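Local coordinates for single-strand binding protein (Thermus aquaticus, PDB 2FXQ) that binds single-stranded DNA as a homodimer and probably recruits partner proteins during DNA replication, recombination and repair, at residues A[55-60]-A[96-101]; A[130-135]-A[196-201]; A[136-141]-A[156-161]; A[151-156]-A[181-186]; A[174-179]-A[217-222]. All coordinates share one frame; numbering follows the deposited sequence.

Contact 1 of 5, residues A[55-60]-A[96-101]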
# COMPACT_ATOMS: atom_id res chain seq x y z
N ARG A 55 -15.35 0.07 -10.38
CA ARG A 55 -16.46 0.56 -9.60
C ARG A 55 -16.13 0.53 -8.13
O ARG A 55 -15.54 -0.42 -7.62
CB ARG A 55 -17.70 -0.29 -9.85
CG ARG A 55 -18.88 0.15 -8.95
CD ARG A 55 -19.76 1.25 -9.54
NE ARG A 55 -21.03 0.69 -10.01
CZ ARG A 55 -21.55 0.89 -11.21
NH1 ARG A 55 -20.93 1.63 -12.11
NH2 ARG A 55 -22.71 0.33 -11.52
N VAL A 56 -16.47 1.61 -7.44
CA VAL A 56 -16.29 1.68 -6.00
C VAL A 56 -17.66 1.99 -5.41
O VAL A 56 -18.26 3.05 -5.74
CB VAL A 56 -15.27 2.77 -5.61
CG1 VAL A 56 -15.18 2.96 -4.06
CG2 VAL A 56 -13.86 2.37 -6.13
N ARG A 57 -18.09 1.16 -4.47
CA ARG A 57 -19.38 1.41 -3.83
C ARG A 57 -19.21 1.89 -2.38
O ARG A 57 -18.55 1.21 -1.58
CB ARG A 57 -20.16 0.10 -3.80
CG ARG A 57 -21.50 0.21 -3.06
CD ARG A 57 -22.43 -0.94 -3.43
NE ARG A 57 -23.02 -0.65 -4.75
CZ ARG A 57 -23.99 -1.38 -5.30
NH1 ARG A 57 -24.45 -2.46 -4.68
NH2 ARG A 57 -24.51 -1.04 -6.45
N LEU A 58 -19.85 3.04 -2.07
CA LEU A 58 -20.06 3.47 -0.69
C LEU A 58 -21.43 3.15 -0.28
O LEU A 58 -22.43 3.40 -1.03
CB LEU A 58 -19.87 5.00 -0.56
CG LEU A 58 -18.45 5.58 -0.75
CD1 LEU A 58 -17.76 5.14 -2.05
CD2 LEU A 58 -18.52 7.12 -0.70
N LEU A 59 -21.53 2.60 0.91
CA LEU A 59 -22.87 2.31 1.47
C LEU A 59 -23.08 2.96 2.79
O LEU A 59 -22.16 2.98 3.59
CB LEU A 59 -22.98 0.81 1.73
CG LEU A 59 -23.33 -0.19 0.64
CD1 LEU A 59 -23.57 -1.57 1.33
CD2 LEU A 59 -24.60 0.20 -0.09
N GLY A 60 -24.32 3.41 3.10
CA GLY A 60 -24.64 3.87 4.44
C GLY A 60 -23.95 5.23 4.70
O GLY A 60 -24.01 6.13 3.88
N GLU A 96 -19.21 -9.92 -10.91
CA GLU A 96 -18.61 -8.57 -10.98
C GLU A 96 -17.87 -8.22 -9.68
O GLU A 96 -18.48 -7.96 -8.65
CB GLU A 96 -19.63 -7.48 -11.34
CG GLU A 96 -19.04 -6.27 -12.08
CD GLU A 96 -19.72 -4.94 -11.73
OE1 GLU A 96 -20.94 -4.79 -11.97
OE2 GLU A 96 -19.02 -4.02 -11.23
N VAL A 97 -16.54 -8.22 -9.75
CA VAL A 97 -15.70 -7.76 -8.64
C VAL A 97 -15.74 -6.24 -8.53
O VAL A 97 -15.52 -5.51 -9.52
CB VAL A 97 -14.26 -8.28 -8.77
CG1 VAL A 97 -13.27 -7.34 -8.05
CG2 VAL A 97 -14.16 -9.67 -8.20
N GLN A 98 -16.08 -5.74 -7.34
CA GLN A 98 -16.08 -4.31 -7.10
C GLN A 98 -15.31 -4.01 -5.81
O GLN A 98 -15.00 -4.92 -5.05
CB GLN A 98 -17.51 -3.74 -7.03
CG GLN A 98 -18.20 -4.01 -5.75
CD GLN A 98 -19.69 -3.58 -5.71
OE1 GLN A 98 -20.23 -2.99 -6.65
NE2 GLN A 98 -20.34 -3.86 -4.59
N VAL A 99 -15.04 -2.74 -5.59
CA VAL A 99 -14.35 -2.33 -4.36
C VAL A 99 -15.48 -1.83 -3.48
O VAL A 99 -16.21 -0.93 -3.89
CB VAL A 99 -13.40 -1.19 -4.62
CG1 VAL A 99 -12.80 -0.66 -3.25
CG2 VAL A 99 -12.33 -1.67 -5.62
N ARG A 100 -15.59 -2.35 -2.26
CA ARG A 100 -16.48 -1.74 -1.27
C ARG A 100 -15.60 -0.79 -0.46
O ARG A 100 -14.66 -1.24 0.22
CB ARG A 100 -17.08 -2.83 -0.36
CG ARG A 100 -17.73 -2.24 0.90
CD ARG A 100 -19.14 -1.70 0.74
NE ARG A 100 -19.96 -2.18 1.88
CZ ARG A 100 -20.66 -3.32 1.89
NH1 ARG A 100 -20.72 -4.10 0.80
NH2 ARG A 100 -21.33 -3.65 2.98
N ALA A 101 -15.89 0.51 -0.50
CA ALA A 101 -15.06 1.47 0.21
C ALA A 101 -15.38 1.39 1.70
O ALA A 101 -16.55 1.37 2.13
CB ALA A 101 -15.26 2.89 -0.29
O HOH W 1 -14.68 -3.11 -10.96
O HOH W 2 -19.07 1.94 2.32
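The Arg-100 guanidinium carries Leu-59 over the centre of one face, the methyl CD1 standing 3.4 Å from CZ, while its NH1 makes a salt bridge to Glu-83. Bends at chi2 and chi3 fold the Arg-100 chain back to that methyl. On the same side of the strands the Arg-57 guanidinium has Gln-98 OE1 over one face, offset toward the rim, the guanidinium and amide planes 61° apart; Arg-57 NE makes a salt bridge with Asp-31, and Gln-98 NE2 a hydrogen bond to Glu-83. The opposite side is apolar: Val-56 CG1 and Leu-58 CD1 each lie 3.8 Å from Ala-101 CB. Between these layers run three backbone bonds, from Val-99 N to Arg-55 O (3.1 Å), Arg-57 N to Val-99 O (2.9 Å) and Ala-101 N to Arg-57 O (3.0 Å). A water carries the pairing on between Leu-59 N and Ala-101 O. This parallel pairing of strands 47-59 and 97-101, valines inward and arginines outward, closes the first of two OB-fold barrels.

Contact 2 of 5, residues A[130-135]-A[196-201]; sequences QVILMG and LVIGRL
Val-131 and Leu-133 pair with Gly-199 and Val-197 in antiparallel register, each pair joined by two backbone hydrogen bonds, and the strand segments run at 144° to each other. Val-131 N reaches Gly-199 O (2.8 Å) from above the plane of that carbonyl, and the same oxygen takes a water that also donates to Gln-130 OE1.

On one face Met-134 and Leu-196 meet most closely: a bend at chi3 (-93°) brings the methyl CE of Met-134 to 3.5 Å from Leu-196 CD1. Leu-196 CD1 also touches Ile-132 CG2 at 4.0 Å, these two side chains lying alongside and pointing the same way. Ile-132 CG1 then meets Ile-198 CD1 at 4.1 Å, and Gln-130 OE1 rests 3.6 Å from Ile-198 CG2. On the other face Val-131 CG2 packs at 3.9 Å on Leu-201 CG, and Leu-133 and Val-197 touch through their CB atoms.

The Val-131, Leu-133 and Val-197 face looks into the core of the second OB domain, where Val-176 and Ala-221 meet it. The Met-134 and Leu-196 face packs on Asp-105 and Phe-77 of the second subunit. Strand 129-137 also pairs with strand 5-14 of the first domain, and strand 194-207 with 213-225.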
# COMPACT_ATOMS: atom_id res chain seq x y z
N GLN A 130 -3.37 -0.57 -5.48
CA GLN A 130 -2.72 -1.64 -4.74
C GLN A 130 -3.74 -2.54 -4.08
O GLN A 130 -4.74 -2.06 -3.51
CB GLN A 130 -1.80 -1.07 -3.62
CG GLN A 130 -1.10 -2.24 -2.72
CD GLN A 130 0.27 -1.88 -2.09
OE1 GLN A 130 1.33 -1.97 -2.75
NE2 GLN A 130 0.23 -1.48 -0.82
N VAL A 131 -3.50 -3.87 -4.14
CA VAL A 131 -4.35 -4.76 -3.43
C VAL A 131 -3.45 -5.66 -2.55
O VAL A 131 -2.36 -6.04 -2.98
CB VAL A 131 -5.05 -5.70 -4.50
CG1 VAL A 131 -5.85 -6.78 -3.76
CG2 VAL A 131 -6.00 -4.85 -5.46
N ILE A 132 -3.89 -5.94 -1.30
CA ILE A 132 -3.18 -6.89 -0.44
C ILE A 132 -4.21 -7.98 -0.11
O ILE A 132 -5.29 -7.68 0.43
CB ILE A 132 -2.65 -6.23 0.81
CG1 ILE A 132 -1.64 -5.13 0.42
CG2 ILE A 132 -1.93 -7.33 1.71
CD1 ILE A 132 -1.06 -4.33 1.71
N LEU A 133 -3.88 -9.25 -0.44
CA LEU A 133 -4.78 -10.33 -0.09
C LEU A 133 -3.97 -11.35 0.68
O LEU A 133 -2.81 -11.61 0.36
CB LEU A 133 -5.32 -11.07 -1.35
CG LEU A 133 -6.07 -10.23 -2.41
CD1 LEU A 133 -6.48 -11.06 -3.66
CD2 LEU A 133 -7.31 -9.57 -1.76
N MET A 134 -4.61 -12.02 1.64
CA MET A 134 -3.95 -13.21 2.19
C MET A 134 -5.05 -14.23 2.35
O MET A 134 -6.14 -13.93 2.94
CB MET A 134 -3.35 -12.93 3.56
CG MET A 134 -2.31 -14.13 3.98
SD MET A 134 -1.48 -13.64 5.45
CE MET A 134 -0.03 -12.89 4.90
N GLY A 135 -4.79 -15.45 1.87
CA GLY A 135 -5.83 -16.48 1.95
C GLY A 135 -5.24 -17.85 1.62
O GLY A 135 -4.06 -18.08 1.86
N LEU A 196 0.19 -14.93 0.43
CA LEU A 196 0.06 -13.46 0.52
C LEU A 196 0.27 -12.85 -0.87
O LEU A 196 1.24 -13.19 -1.55
CB LEU A 196 1.16 -12.95 1.47
CG LEU A 196 1.37 -11.40 1.54
CD1 LEU A 196 0.10 -10.74 2.13
CD2 LEU A 196 2.56 -11.06 2.43
N VAL A 197 -0.66 -12.00 -1.33
CA VAL A 197 -0.50 -11.41 -2.65
C VAL A 197 -0.39 -9.90 -2.46
O VAL A 197 -1.23 -9.33 -1.76
CB VAL A 197 -1.73 -11.61 -3.40
CG1 VAL A 197 -1.71 -10.98 -4.86
CG2 VAL A 197 -2.06 -13.19 -3.50
N ILE A 198 0.58 -9.26 -3.13
CA ILE A 198 0.59 -7.82 -3.21
C ILE A 198 0.36 -7.58 -4.71
O ILE A 198 1.12 -8.10 -5.52
CB ILE A 198 1.93 -7.15 -2.73
CG1 ILE A 198 2.50 -7.72 -1.38
CG2 ILE A 198 1.81 -5.56 -2.80
CD1 ILE A 198 1.75 -7.40 -0.12
N GLY A 199 -0.68 -6.86 -5.08
CA GLY A 199 -0.92 -6.73 -6.51
C GLY A 199 -1.67 -5.46 -6.82
O GLY A 199 -1.60 -4.51 -6.07
N ARG A 200 -2.40 -5.47 -7.92
CA ARG A 200 -3.13 -4.29 -8.35
C ARG A 200 -4.36 -4.79 -9.06
O ARG A 200 -4.41 -5.92 -9.53
CB ARG A 200 -2.25 -3.44 -9.28
CG ARG A 200 -1.73 -4.13 -10.52
CD ARG A 200 -0.89 -3.12 -11.34
NE ARG A 200 -0.31 -3.78 -12.49
CZ ARG A 200 0.51 -3.19 -13.35
NH1 ARG A 200 0.83 -1.90 -13.22
NH2 ARG A 200 0.97 -3.85 -14.38
N LEU A 201 -5.33 -3.90 -9.22
CA LEU A 201 -6.60 -4.31 -9.81
C LEU A 201 -6.56 -3.97 -11.28
O LEU A 201 -6.18 -2.85 -11.66
CB LEU A 201 -7.70 -3.46 -9.17
CG LEU A 201 -8.65 -4.09 -8.20
CD1 LEU A 201 -10.03 -3.30 -8.23
CD2 LEU A 201 -8.96 -5.56 -8.46
O HOH W 3 1.16 -3.22 -5.40

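Contact 3 of 5, residues A[136-141]-A[156-161]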
# COMPACT_ATOMS: atom_id res chain seq x y z
N ASN A 136 -6.06 -18.76 1.12
CA ASN A 136 -5.58 -20.16 0.82
C ASN A 136 -6.06 -20.52 -0.53
O ASN A 136 -7.19 -20.16 -0.90
CB ASN A 136 -6.13 -21.16 1.83
CG ASN A 136 -5.52 -20.92 3.24
OD1 ASN A 136 -6.02 -20.10 4.01
ND2 ASN A 136 -4.42 -21.58 3.51
N LEU A 137 -5.21 -21.20 -1.30
CA LEU A 137 -5.62 -21.59 -2.67
C LEU A 137 -6.84 -22.54 -2.65
O LEU A 137 -6.89 -23.48 -1.86
CB LEU A 137 -4.44 -22.21 -3.41
CG LEU A 137 -3.27 -21.32 -3.86
CD1 LEU A 137 -2.46 -22.21 -4.77
CD2 LEU A 137 -3.78 -20.11 -4.66
N THR A 138 -7.82 -22.32 -3.54
CA THR A 138 -9.00 -23.21 -3.60
C THR A 138 -8.80 -24.38 -4.55
O THR A 138 -9.60 -25.29 -4.55
CB THR A 138 -10.26 -22.42 -4.01
OG1 THR A 138 -10.00 -21.74 -5.24
CG2 THR A 138 -10.53 -21.28 -3.05
N ARG A 139 -7.74 -24.37 -5.35
CA ARG A 139 -7.46 -25.46 -6.29
C ARG A 139 -6.02 -25.37 -6.67
O ARG A 139 -5.39 -24.35 -6.43
CB ARG A 139 -8.33 -25.35 -7.55
CG ARG A 139 -8.16 -24.04 -8.25
CD ARG A 139 -9.26 -23.78 -9.25
NE ARG A 139 -8.89 -22.53 -9.90
CZ ARG A 139 -9.50 -21.37 -9.72
NH1 ARG A 139 -10.60 -21.28 -8.97
NH2 ARG A 139 -9.04 -20.32 -10.35
N ASP A 140 -5.49 -26.42 -7.25
CA ASP A 140 -4.13 -26.35 -7.79
C ASP A 140 -4.00 -25.25 -8.85
O ASP A 140 -4.91 -25.00 -9.61
CB ASP A 140 -3.71 -27.68 -8.41
CG ASP A 140 -3.47 -28.73 -7.37
OD1 ASP A 140 -3.19 -29.89 -7.74
OD2 ASP A 140 -3.53 -28.47 -6.14
N PRO A 141 -2.86 -24.58 -8.89
CA PRO A 141 -2.65 -23.55 -9.93
C PRO A 141 -2.52 -24.30 -11.25
O PRO A 141 -2.01 -25.40 -11.29
CB PRO A 141 -1.31 -22.95 -9.54
CG PRO A 141 -0.62 -24.06 -8.85
CD PRO A 141 -1.70 -24.75 -8.00
N GLY A 156 -6.94 -19.38 -7.57
CA GLY A 156 -8.18 -19.10 -6.82
C GLY A 156 -7.87 -19.00 -5.35
O GLY A 156 -7.23 -19.89 -4.79
N LEU A 157 -8.31 -17.92 -4.72
CA LEU A 157 -8.00 -17.71 -3.32
C LEU A 157 -9.27 -17.56 -2.49
O LEU A 157 -10.17 -16.75 -2.85
CB LEU A 157 -7.20 -16.39 -3.15
CG LEU A 157 -5.74 -16.13 -2.79
CD1 LEU A 157 -5.58 -14.72 -2.05
CD2 LEU A 157 -5.08 -17.29 -2.03
N ALA A 158 -9.31 -18.29 -1.38
CA ALA A 158 -10.37 -18.19 -0.35
C ALA A 158 -9.79 -17.30 0.76
O ALA A 158 -8.76 -17.66 1.37
CB ALA A 158 -10.66 -19.57 0.24
N VAL A 159 -10.44 -16.17 1.01
CA VAL A 159 -10.03 -15.22 2.07
C VAL A 159 -11.15 -15.22 3.18
O VAL A 159 -12.31 -14.95 2.87
CB VAL A 159 -9.84 -13.85 1.46
CG1 VAL A 159 -9.38 -12.79 2.53
CG2 VAL A 159 -8.89 -13.91 0.23
N ASN A 160 -10.80 -15.58 4.41
CA ASN A 160 -11.71 -15.44 5.54
C ASN A 160 -11.55 -14.04 6.16
O ASN A 160 -10.54 -13.76 6.78
CB ASN A 160 -11.49 -16.54 6.59
CG ASN A 160 -11.59 -17.94 6.01
OD1 ASN A 160 -12.48 -18.24 5.20
ND2 ASN A 160 -10.68 -18.82 6.42
N GLU A 161 -12.56 -13.20 5.99
CA GLU A 161 -12.51 -11.74 6.25
C GLU A 161 -11.30 -11.10 6.99
O GLU A 161 -11.01 -11.45 8.14
O HOH W 4 -8.31 -19.00 3.69
O HOH W 5 -5.53 -21.91 -7.79
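Antiparallel pairing in the second OB domain joins segment 136-141, on strand 129-137, to strand 151-160. Asn-136 and Ala-158 form a hydrogen-bonded pair, with Ala-158 N to Asn-136 O at 2.9 Å and nearly straight (177°). Thr-138 N adds a bond to Gly-156 O, 2.8 Å, coming from above the carbonyl plane. On the Leu-137 and Leu-157 face the two CD2 methyls meet at 4.1 Å; on the Asn-136 and Ala-158 face Thr-138 CG2 reaches Ala-158 CB at 3.7 Å. The Arg-139 chain, extended from CG to NE, lays one guanidinium face over Gly-156 N, its NH2 in a salt bridge with Glu-175. Gly-156, which has no side chain, lies close against Thr-138 and this guanidinium. An alanine in place of Arg-139 would probably leave the Glu-175 carboxylate without its mate and uncover the Gly-156 backbone. A water held by Arg-139 O (2.8 Å) accepts from Gly-156 N, at 2.9 Å.

Contact 4 of 5, residues A[151-156]-A[181-186]; sequences AVVRLG and ELAEWA
Ala-151, Val-153 and Leu-155 of strand 151-160 take helix 180-186 against them through Ala-183 and Ala-186, in the second OB domain, where this helix lies in the connection between strands 171-179 and 194-207. The helix segment runs at 55° to the strand segment, and the two axes approach to 6.5 Å, a closeness that the small alanines permit.

Apolar contacts carry the packing. Ala-183 CB sits against the strand backbone, 3.7 Å from Val-152 CA, and also touches Ala-151 CB at 4.0 Å. Val-153 places CG1 between the backbone N and the carbonyl carbon (chi1 72°), and from there this methyl meets both alanines, 3.7 Å from Ala-183 CA and 3.9 Å from Ala-186 CB. Ala-186 CB also receives Leu-155 CD1 at 4.0 Å. Leu-224, from strand 213-225, packs on Leu-155 and Ala-186.

No hydrogen bond passes directly between strand and helix segments. The helix keeps its own backbone bonds, among them Ala-186 N to Leu-182 O. The polar group at the border is Glu-184, bent at chi2; its OE1 is hydrogen-bonded to Tyr-145 OH and lies 3.8 Å from Ala-151 CB.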
# COMPACT_ATOMS: atom_id res chain seq x y z
N ALA A 151 4.79 -17.25 -19.39
CA ALA A 151 4.13 -18.01 -18.35
C ALA A 151 3.04 -17.19 -17.69
O ALA A 151 3.20 -15.99 -17.40
CB ALA A 151 5.12 -18.50 -17.26
N VAL A 152 1.92 -17.85 -17.42
CA VAL A 152 0.80 -17.16 -16.77
C VAL A 152 0.04 -18.20 -15.97
O VAL A 152 -0.16 -19.34 -16.41
CB VAL A 152 -0.08 -16.43 -17.83
CG1 VAL A 152 -0.61 -17.37 -18.89
CG2 VAL A 152 -1.28 -15.63 -17.17
N VAL A 153 -0.45 -17.79 -14.82
CA VAL A 153 -1.22 -18.68 -13.98
C VAL A 153 -2.44 -17.96 -13.39
O VAL A 153 -2.36 -16.78 -13.05
CB VAL A 153 -0.33 -19.27 -12.84
CG1 VAL A 153 0.02 -18.22 -11.79
CG2 VAL A 153 -1.03 -20.48 -12.22
N ARG A 154 -3.53 -18.67 -13.20
CA ARG A 154 -4.69 -18.12 -12.50
C ARG A 154 -4.75 -18.83 -11.17
O ARG A 154 -4.65 -20.07 -11.08
CB ARG A 154 -5.97 -18.44 -13.31
CG ARG A 154 -7.31 -17.99 -12.66
CD ARG A 154 -8.64 -18.27 -13.53
NE ARG A 154 -8.43 -19.26 -14.59
CZ ARG A 154 -8.34 -20.59 -14.41
NH1 ARG A 154 -8.48 -21.13 -13.20
NH2 ARG A 154 -8.11 -21.40 -15.45
N LEU A 155 -4.94 -18.09 -10.10
CA LEU A 155 -4.93 -18.73 -8.80
C LEU A 155 -6.29 -18.41 -8.20
O LEU A 155 -6.73 -17.25 -8.30
CB LEU A 155 -3.80 -18.09 -7.93
CG LEU A 155 -2.38 -18.21 -8.46
CD1 LEU A 155 -1.27 -17.37 -7.63
CD2 LEU A 155 -1.95 -19.66 -8.54
N GLY A 156 -6.94 -19.38 -7.57
CA GLY A 156 -8.18 -19.10 -6.82
C GLY A 156 -7.87 -19.00 -5.35
O GLY A 156 -7.23 -19.89 -4.79
N GLU A 181 8.07 -14.99 -14.17
CA GLU A 181 8.69 -15.72 -13.05
C GLU A 181 7.75 -15.99 -11.87
O GLU A 181 7.87 -17.01 -11.21
CB GLU A 181 9.90 -14.90 -12.54
CG GLU A 181 10.76 -15.52 -11.46
CD GLU A 181 12.05 -14.72 -11.23
OE1 GLU A 181 12.42 -14.48 -10.05
OE2 GLU A 181 12.70 -14.31 -12.25
N LEU A 182 6.85 -15.07 -11.55
CA LEU A 182 5.95 -15.30 -10.45
C LEU A 182 4.95 -16.39 -10.78
O LEU A 182 4.55 -17.14 -9.90
CB LEU A 182 5.16 -13.99 -10.15
CG LEU A 182 5.77 -12.94 -9.23
CD1 LEU A 182 4.61 -11.90 -9.07
CD2 LEU A 182 6.11 -13.62 -7.88
N ALA A 183 4.54 -16.48 -12.06
CA ALA A 183 3.65 -17.62 -12.50
C ALA A 183 4.41 -18.96 -12.34
O ALA A 183 3.87 -19.95 -11.83
CB ALA A 183 3.19 -17.44 -13.94
N GLU A 184 5.68 -18.97 -12.75
CA GLU A 184 6.46 -20.22 -12.65
C GLU A 184 6.65 -20.63 -11.21
O GLU A 184 6.53 -21.79 -10.87
CB GLU A 184 7.83 -20.05 -13.27
CG GLU A 184 8.01 -20.96 -14.46
CD GLU A 184 8.38 -20.13 -15.64
OE1 GLU A 184 8.22 -20.61 -16.77
OE2 GLU A 184 8.82 -18.99 -15.38
N TRP A 185 6.95 -19.66 -10.36
CA TRP A 185 7.04 -19.94 -8.92
C TRP A 185 5.69 -20.39 -8.34
O TRP A 185 5.63 -21.35 -7.58
CB TRP A 185 7.51 -18.67 -8.20
CG TRP A 185 7.57 -18.82 -6.74
CD1 TRP A 185 8.66 -19.27 -5.98
CD2 TRP A 185 6.52 -18.53 -5.80
NE1 TRP A 185 8.31 -19.26 -4.65
CE2 TRP A 185 7.02 -18.81 -4.51
CE3 TRP A 185 5.21 -18.04 -5.93
CZ2 TRP A 185 6.24 -18.65 -3.36
CZ3 TRP A 185 4.44 -17.92 -4.83
CH2 TRP A 185 4.97 -18.19 -3.52
N ALA A 186 4.59 -19.70 -8.70
CA ALA A 186 3.26 -20.03 -8.16
C ALA A 186 2.81 -21.43 -8.56
O ALA A 186 2.01 -22.09 -7.87
CB ALA A 186 2.23 -18.97 -8.61

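Contact 5 of 5, residues A[174-179]-A[217-222]; sequences LEVQAW and TRVEAL
Val-219 O accepts the backbone N-H of Gln-177 at 2.8 Å, and Val-176 CA adds a CH...O contact to the same oxygen. Ala-221 N continues the parallel pairing to Gln-177 O, also 2.8 Å, and a water then links Trp-179 N to Ala-221 O. On the outer side Gln-177 and Arg-218 stack, amide and guanidinium planes 18° apart, with Gln-177 OE1 above one face near the rim, 3.5 Å from Arg-218 NH2. Gln-177 CG stands anti to the backbone N (chi1 -173°) and the chain runs extended, which carries the amide over the guanidinium; Arg-218 NH1 has its salt bridge with Asp-204. Trp-179 CD1 comes 3.6 Å from Glu-220 OE1, while OE2 of that carboxylate pairs with Arg-200. On the inner side Val-176 CG1 packs on Ala-221 CB at 3.8 Å, and CG2 meets Val-219 CB. An alanine in place of Gln-177 would take the amide from one guanidinium face of Arg-218 and probably leave that group less restrained. Arg-218 NE is buried with no partner in the model; the charge is probably balanced mainly by Asp-204 at NH1, with the amide oxygen over the face adding a weaker favourable interaction.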
# COMPACT_ATOMS: atom_id res chain seq x y z
N LEU A 174 -11.64 -15.14 -4.49
CA LEU A 174 -11.07 -14.09 -5.35
C LEU A 174 -10.05 -14.72 -6.33
O LEU A 174 -9.34 -15.64 -5.98
CB LEU A 174 -10.39 -13.03 -4.47
CG LEU A 174 -11.35 -12.21 -3.60
CD1 LEU A 174 -10.55 -11.32 -2.65
CD2 LEU A 174 -12.40 -11.40 -4.42
N GLU A 175 -10.02 -14.26 -7.58
CA GLU A 175 -9.13 -14.87 -8.60
C GLU A 175 -7.90 -13.93 -8.70
O GLU A 175 -8.05 -12.70 -8.62
CB GLU A 175 -9.84 -14.99 -9.95
CG GLU A 175 -11.01 -15.96 -9.98
CD GLU A 175 -10.62 -17.39 -9.62
OE1 GLU A 175 -11.47 -18.16 -9.06
OE2 GLU A 175 -9.45 -17.75 -9.92
N VAL A 176 -6.71 -14.51 -8.81
CA VAL A 176 -5.49 -13.69 -8.95
C VAL A 176 -4.74 -14.21 -10.17
O VAL A 176 -4.68 -15.42 -10.40
CB VAL A 176 -4.62 -13.85 -7.68
CG1 VAL A 176 -3.24 -13.14 -7.79
CG2 VAL A 176 -5.37 -13.23 -6.48
N GLN A 177 -4.14 -13.32 -10.95
CA GLN A 177 -3.37 -13.77 -12.12
C GLN A 177 -1.93 -13.35 -11.87
O GLN A 177 -1.67 -12.26 -11.34
CB GLN A 177 -3.94 -13.08 -13.38
CG GLN A 177 -3.34 -13.59 -14.66
CD GLN A 177 -4.05 -13.01 -15.88
OE1 GLN A 177 -4.51 -13.76 -16.74
NE2 GLN A 177 -4.15 -11.69 -15.94
N ALA A 178 -0.98 -14.21 -12.24
CA ALA A 178 0.41 -13.86 -12.09
C ALA A 178 1.10 -14.23 -13.38
O ALA A 178 0.62 -15.13 -14.09
CB ALA A 178 1.03 -14.64 -10.94
N TRP A 179 2.19 -13.56 -13.68
CA TRP A 179 2.89 -13.67 -14.97
C TRP A 179 4.36 -14.01 -14.82
O TRP A 179 4.97 -13.73 -13.78
CB TRP A 179 2.84 -12.33 -15.72
CG TRP A 179 1.48 -11.97 -16.09
CD1 TRP A 179 0.55 -11.31 -15.31
CD2 TRP A 179 0.84 -12.24 -17.34
NE1 TRP A 179 -0.63 -11.17 -16.01
CE2 TRP A 179 -0.49 -11.75 -17.25
CE3 TRP A 179 1.24 -12.86 -18.53
CZ2 TRP A 179 -1.40 -11.83 -18.31
CZ3 TRP A 179 0.33 -12.95 -19.58
CH2 TRP A 179 -0.98 -12.44 -19.46
N THR A 217 -12.89 -7.57 -14.00
CA THR A 217 -11.88 -7.01 -13.09
C THR A 217 -11.19 -8.19 -12.43
O THR A 217 -11.85 -9.12 -11.99
CB THR A 217 -12.50 -6.04 -12.03
OG1 THR A 217 -12.82 -4.77 -12.61
CG2 THR A 217 -11.43 -5.63 -10.96
N ARG A 218 -9.85 -8.19 -12.35
CA ARG A 218 -9.18 -9.17 -11.53
C ARG A 218 -7.94 -8.54 -10.85
O ARG A 218 -7.54 -7.41 -11.16
CB ARG A 218 -8.63 -10.37 -12.32
CG ARG A 218 -9.40 -10.85 -13.53
CD ARG A 218 -8.42 -11.33 -14.59
NE ARG A 218 -7.78 -12.59 -14.22
CZ ARG A 218 -7.72 -13.66 -15.02
NH1 ARG A 218 -8.25 -13.62 -16.24
NH2 ARG A 218 -7.11 -14.78 -14.60
N VAL A 219 -7.34 -9.33 -10.00
CA VAL A 219 -6.14 -8.89 -9.28
C VAL A 219 -4.97 -9.45 -10.07
O VAL A 219 -4.94 -10.66 -10.33
CB VAL A 219 -6.13 -9.40 -7.82
CG1 VAL A 219 -4.73 -9.18 -7.15
CG2 VAL A 219 -7.35 -8.75 -7.03
N GLU A 220 -4.00 -8.59 -10.37
CA GLU A 220 -2.74 -9.06 -10.93
C GLU A 220 -1.75 -9.08 -9.77
O GLU A 220 -1.54 -8.03 -9.08
CB GLU A 220 -2.29 -8.15 -12.08
CG GLU A 220 -0.87 -8.58 -12.53
CD GLU A 220 -0.13 -7.56 -13.38
OE1 GLU A 220 0.95 -7.97 -13.92
OE2 GLU A 220 -0.60 -6.40 -13.50
N ALA A 221 -1.12 -10.24 -9.48
CA ALA A 221 -0.03 -10.32 -8.48
C ALA A 221 1.24 -9.63 -8.93
O ALA A 221 1.66 -9.80 -10.09
CB ALA A 221 0.29 -11.78 -8.15
N LEU A 222 1.82 -8.79 -8.07
CA LEU A 222 3.12 -8.20 -8.33
C LEU A 222 4.17 -8.81 -7.39
O LEU A 222 5.34 -8.84 -7.74
CB LEU A 222 3.06 -6.69 -8.18
CG LEU A 222 2.06 -6.05 -9.17
CD1 LEU A 222 1.99 -4.54 -8.90
CD2 LEU A 222 2.46 -6.31 -10.66
O HOH W 6 -5.19 -16.65 -16.47
O HOH W 7 2.64 -11.15 -12.37

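Overall arrangement
From the N terminus, contact 1 closes first, joining strands 47-59 and 97-101 in the first OB domain before contact 2 opens. Contact 2 lies in the second domain and closes the long loop between strands 129-137 and 194-207. Nested inside that loop are contact 3, which pairs 136-141 with 156-161, and contact 4, which sets helix 180-186 on strand 151-160; these two cross and share Gly-156. Contact 5, between 174-179 and 217-222, crosses contacts 2 and 4 and follows contact 3 in series. It is the second-domain counterpart of contact 1. Contact 1 touches the second domain where Val-99 packs on Leu-201 of contact 2 and Val-97 on Thr-217 of contact 5.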